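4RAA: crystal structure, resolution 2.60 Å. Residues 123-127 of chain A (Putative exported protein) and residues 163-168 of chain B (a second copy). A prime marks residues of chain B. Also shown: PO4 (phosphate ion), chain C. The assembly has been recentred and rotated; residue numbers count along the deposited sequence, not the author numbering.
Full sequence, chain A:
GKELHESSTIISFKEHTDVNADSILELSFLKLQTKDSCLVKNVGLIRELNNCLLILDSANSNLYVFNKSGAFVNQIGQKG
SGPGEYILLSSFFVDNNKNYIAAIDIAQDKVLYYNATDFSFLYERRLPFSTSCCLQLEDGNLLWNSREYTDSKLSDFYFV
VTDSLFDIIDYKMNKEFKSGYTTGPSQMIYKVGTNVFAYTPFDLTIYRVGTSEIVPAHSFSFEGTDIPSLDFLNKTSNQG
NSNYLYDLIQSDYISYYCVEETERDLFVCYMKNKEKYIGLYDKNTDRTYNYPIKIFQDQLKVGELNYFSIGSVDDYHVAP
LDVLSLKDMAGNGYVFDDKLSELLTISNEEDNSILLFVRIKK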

ATOM      1  N   TYR A 123       2.092   8.568  -0.836  1.00 38.40           N
ATOM      2  CA  TYR A 123       2.527   7.156  -0.868  1.00 38.09           C
ATOM      3  C   TYR A 123       1.964   6.405  -2.060  1.00 36.58           C
ATOM      4  O   TYR A 123       1.039   6.895  -2.704  1.00 36.98           O
ATOM      5  CB  TYR A 123       2.097   6.414   0.405  1.00 39.11           C
ATOM      6  CG  TYR A 123       0.598   6.246   0.594  1.00 38.99           C
ATOM      7  CD1 TYR A 123      -0.192   7.291   1.083  1.00 39.22           C
ATOM      8  CD2 TYR A 123      -0.029   5.022   0.310  1.00 38.97           C
ATOM      9  CE1 TYR A 123      -1.563   7.131   1.273  1.00 39.61           C
ATOM     10  CE2 TYR A 123      -1.395   4.847   0.494  1.00 38.74           C
ATOM     11  CZ  TYR A 123      -2.162   5.895   0.977  1.00 39.72           C
ATOM     12  OH  TYR A 123      -3.516   5.698   1.153  1.00 40.40           O
ATOM     13  N   GLU A 124       2.519   5.225  -2.347  1.00 35.50           N
ATOM     14  CA  GLU A 124       2.043   4.379  -3.459  1.00 33.81           C
ATOM     15  C   GLU A 124       1.868   2.936  -3.020  1.00 33.50           C
ATOM     16  O   GLU A 124       2.656   2.426  -2.224  1.00 33.87           O
ATOM     17  CB  GLU A 124       2.971   4.448  -4.691  1.00 33.33           C
ATOM     18  CG  GLU A 124       4.385   3.877  -4.509  1.00 34.08           C
ATOM     19  CD  GLU A 124       5.277   3.998  -5.742  1.00 34.07           C
ATOM     20  OE1 GLU A 124       4.867   4.571  -6.772  1.00 32.90           O
ATOM     21  OE2 GLU A 124       6.427   3.517  -5.670  1.00 35.22           O
ATOM     22  N   ARG A 125       0.840   2.294  -3.570  1.00 32.92           N
ATOM     23  CA  ARG A 125       0.517   0.888  -3.310  1.00 33.50           C
ATOM     24  C   ARG A 125       0.322   0.165  -4.628  1.00 33.37           C
ATOM     25  O   ARG A 125       0.105   0.808  -5.651  1.00 33.69           O
ATOM     26  CB  ARG A 125      -0.787   0.781  -2.540  1.00 33.09           C
ATOM     27  CG  ARG A 125      -0.782   1.460  -1.197  1.00 33.65           C
ATOM     28  CD  ARG A 125      -2.122   1.239  -0.511  1.00 33.82           C
ATOM     29  NE  ARG A 125      -2.401  -0.178  -0.280  1.00 33.58           N
ATOM     30  CZ  ARG A 125      -3.585  -0.696   0.026  1.00 33.57           C
ATOM     31  NH1 ARG A 125      -4.674   0.067   0.142  1.00 33.37           N
ATOM     32  NH2 ARG A 125      -3.694  -2.012   0.194  1.00 34.41           N
ATOM     33  N   ARG A 126       0.357  -1.164  -4.593  1.00 33.85           N
ATOM     34  CA  ARG A 126       0.118  -1.961  -5.797  1.00 33.74           C
ATOM     35  C   ARG A 126      -1.371  -2.144  -5.995  1.00 33.84           C
ATOM     36  O   ARG A 126      -2.130  -2.216  -5.019  1.00 33.90           O
ATOM     37  CB  ARG A 126       0.762  -3.337  -5.706  1.00 34.05           C
ATOM     38  CG  ARG A 126       2.263  -3.276  -5.646  1.00 34.35           C
ATOM     39  CD  ARG A 126       2.860  -4.649  -5.454  1.00 35.38           C
ATOM     40  NE  ARG A 126       2.456  -5.278  -4.197  1.00 35.64           N
ATOM     41  CZ  ARG A 126       2.852  -6.484  -3.790  1.00 36.68           C
ATOM     42  NH1 ARG A 126       3.688  -7.223  -4.529  1.00 37.04           N
ATOM     43  NH2 ARG A 126       2.413  -6.958  -2.618  1.00 37.69           N
ATOM     44  N   LEU A 127      -1.778  -2.224  -7.265  1.00 33.72           N
ATOM     45  CA  LEU A 127      -3.155  -2.501  -7.612  1.00 33.39           C
ATOM     46  C   LEU A 127      -3.440  -3.892  -7.097  1.00 34.73           C
ATOM     47  O   LEU A 127      -2.597  -4.773  -7.249  1.00 35.02           O
ATOM     48  CB  LEU A 127      -3.391  -2.523  -9.122  1.00 33.28           C
ATOM     49  CG  LEU A 127      -3.270  -1.266  -9.978  1.00 32.28           C
ATOM     50  CD1 LEU A 127      -3.479  -1.669 -11.429  1.00 32.47           C
ATOM     51  CD2 LEU A 127      -4.261  -0.177  -9.575  1.00 31.86           C
TER
ATOM     52  N   ASP B 163      11.644  -4.903  -3.494  1.00 39.10           N
ATOM     53  CA  ASP B 163      11.812  -3.467  -3.743  1.00 39.05           C
ATOM     54  C   ASP B 163      10.891  -2.657  -2.801  1.00 37.76           C
ATOM     55  O   ASP B 163      10.155  -3.222  -1.969  1.00 36.41           O
ATOM     56  CB  ASP B 163      11.590  -3.104  -5.245  1.00 40.51           C
ATOM     57  CG  ASP B 163      10.146  -3.325  -5.745  1.00 41.01           C
ATOM     58  OD1 ASP B 163       9.192  -3.447  -4.942  1.00 40.05           O
ATOM     59  OD2 ASP B 163       9.966  -3.357  -6.983  1.00 41.97           O
ATOM     60  N   SER B 164      10.976  -1.334  -2.931  1.00 37.57           N
ATOM     61  CA  SER B 164      10.105  -0.355  -2.249  1.00 36.76           C
ATOM     62  C   SER B 164       8.617  -0.787  -2.224  1.00 36.03           C
ATOM     63  O   SER B 164       7.966  -0.803  -1.192  1.00 34.35           O
ATOM     64  CB  SER B 164      10.261   0.985  -3.015  1.00 38.17           C
ATOM     65  OG  SER B 164       9.339   1.992  -2.657  1.00 38.31           O
ATOM     66  N   LEU B 165       8.144  -1.214  -3.389  1.00 37.02           N
ATOM     67  CA  LEU B 165       6.739  -1.550  -3.651  1.00 36.56           C
ATOM     68  C   LEU B 165       6.303  -2.975  -3.219  1.00 35.40           C
ATOM     69  O   LEU B 165       5.115  -3.290  -3.314  1.00 35.57           O
ATOM     70  CB  LEU B 165       6.495  -1.298  -5.170  1.00 37.73           C
ATOM     71  CG  LEU B 165       5.139  -1.054  -5.824  1.00 38.34           C
ATOM     72  CD1 LEU B 165       4.416   0.115  -5.186  1.00 38.25           C
ATOM     73  CD2 LEU B 165       5.329  -0.773  -7.310  1.00 40.07           C
ATOM     74  N   PHE B 166       7.243  -3.793  -2.725  1.00 34.32           N
ATOM     75  CA  PHE B 166       7.045  -5.201  -2.248  1.00 33.57           C
ATOM     76  C   PHE B 166       7.137  -6.316  -3.329  1.00 34.51           C
ATOM     77  O   PHE B 166       6.879  -7.492  -3.020  1.00 34.30           O
ATOM     78  CB  PHE B 166       5.774  -5.466  -1.388  1.00 32.69           C
ATOM     79  CG  PHE B 166       5.543  -4.525  -0.222  1.00 31.77           C
ATOM     80  CD1 PHE B 166       6.569  -3.775   0.390  1.00 31.08           C
ATOM     81  CD2 PHE B 166       4.264  -4.511   0.376  1.00 31.44           C
ATOM     82  CE1 PHE B 166       6.284  -2.959   1.491  1.00 30.40           C
ATOM     83  CE2 PHE B 166       3.991  -3.720   1.491  1.00 30.57           C
ATOM     84  CZ  PHE B 166       4.999  -2.944   2.047  1.00 30.18           C
ATOM     85  N   ASP B 167       7.491  -5.975  -4.569  1.00 35.39           N
ATOM     86  CA  ASP B 167       7.715  -6.994  -5.611  1.00 36.24           C
ATOM     87  C   ASP B 167       9.034  -7.702  -5.263  1.00 36.00           C
ATOM     88  O   ASP B 167      10.016  -7.042  -4.916  1.00 35.58           O
ATOM     89  CB  ASP B 167       7.776  -6.372  -7.012  1.00 37.49           C
ATOM     90  CG  ASP B 167       6.449  -5.751  -7.448  1.00 38.08           C
ATOM     91  OD1 ASP B 167       5.372  -6.167  -6.959  1.00 37.37           O
ATOM     92  OD2 ASP B 167       6.490  -4.844  -8.306  1.00 39.13           O
ATOM     93  N   ILE B 168       9.040  -9.034  -5.353  1.00 36.35           N
ATOM     94  CA  ILE B 168      10.192  -9.859  -4.954  1.00 36.25           C
ATOM     95  C   ILE B 168      11.349  -9.698  -5.927  1.00 37.80           C
ATOM     96  O   ILE B 168      11.161  -9.913  -7.122  1.00 39.72           O
ATOM     97  CB  ILE B 168       9.808 -11.370  -4.826  1.00 36.18           C
ATOM     98  CG1 ILE B 168       8.769 -11.560  -3.702  1.00 34.98           C
ATOM     99  CG2 ILE B 168      11.045 -12.251  -4.573  1.00 36.00           C
ATOM    100  CD1 ILE B 168       8.111 -12.927  -3.642  1.00 35.31           C
TER
HETATM  101  P   PO4 C 400      -0.497  -3.459  -1.213  0.50 37.86           P
HETATM  102  O1  PO4 C 400      -1.114  -3.596  -2.586  0.50 36.71           O
HETATM  103  O2  PO4 C 400       0.596  -4.492  -1.025  0.50 32.85           O
HETATM  104  O3  PO4 C 400       0.103  -2.083  -1.042  0.50 33.15           O
HETATM  105  O4  PO4 C 400      -1.594  -3.638  -0.190  0.50 32.53           O

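Residues 123–126 of chain A form the end of a β-strand, and Leu127 leaves it as loop; the facing segment of chain B opens with a type I β turn from Asp163′ to Phe166′. The two touching parts run in nearly the same direction, 7° apart, with Arg125 CA 6.7 Å from Leu165′ CA. No backbone hydrogen bond joins them, so the contact, 289 Å² summed over both sides, is made largely by side chains laid against a turn. That turn is held from within. Phe166′ N donates to Asp163′ O at 3.1 Å, Asp163′ N donates to Asp167′ O at 3.0 Å, and the Asp163′ carboxylate folds back over the turn to accept a hydrogen bond at OD1 from Asp167′ N, also at 3.1 Å. These bonds tie Asp163′ to both Phe166′ and Asp167′, the second of which supplies the charge that meets chain A.

Tyr123 stays out of reach of the turn. Glu124 is the first residue to touch it: its CA-to-CB bond points sideways, but the chi1 p rotamer places Glu124 CG 3.8 Å from Leu165′ CD1. This is an aliphatic contact, made by the methylene part of an acidic residue, while the carboxylate oxygen Glu124 OE2 remains 4.5 Å from Ser164′ OG, too far for a hydrogen bond. Its other oxygen, OE1, is hydrogen-bonded elsewhere in the structure.

The CA-to-CB bond of Arg125 points away from the turn, and only its backbone comes close, with Arg125 C 4.1 Å from Leu165′ CD1. Its guanidinium instead grips the phosphate ion, probably a component of the crystallisation liquor. Arg125 NE donates to phosphate O3 at 3.2 Å and Arg125 NH2 to phosphate O4 at 2.7 Å, both nearly linear, so two nitrogens of one planar cation engage two oxygens of the anion.

The CA-to-CB bond of Arg126 points toward chain B, and the residue gives up the most surface on its side, 98 Å². Its aliphatic stem packs on Leu165′, Arg126 CG to Leu165′ CG at 3.6 Å, and Arg126 CD lies 3.4 Å from Leu165′ O. Although Arg126 NE is also 3.4 Å from Leu165′ O, the angle is too poor for a hydrogen bond; this carbonyl oxygen sits over one face of the guanidinium, together with Phe166′ CB, which is 3.9 Å from Arg126 NH2. Polar partners lie instead at the guanidinium edge, near its plane, where the N–H bonds point. Arg126 NH1 donates to Asp167′ OD1 at 3.1 Å with an angle of 161°, a salt bridge that is the one hydrogen bond between the stretches. Arg126 NH2 makes a weak hydrogen bond to phosphate O2 at 3.5 Å and also lies at the edge of the Phe166′ ring. The same phosphate oxygen, O2, is 3.9 Å from Phe166′ CD2. Arg126 thus links the Asp167′ carboxylate, and more weakly the phosphate held by Arg125, and Leu127 makes no contact.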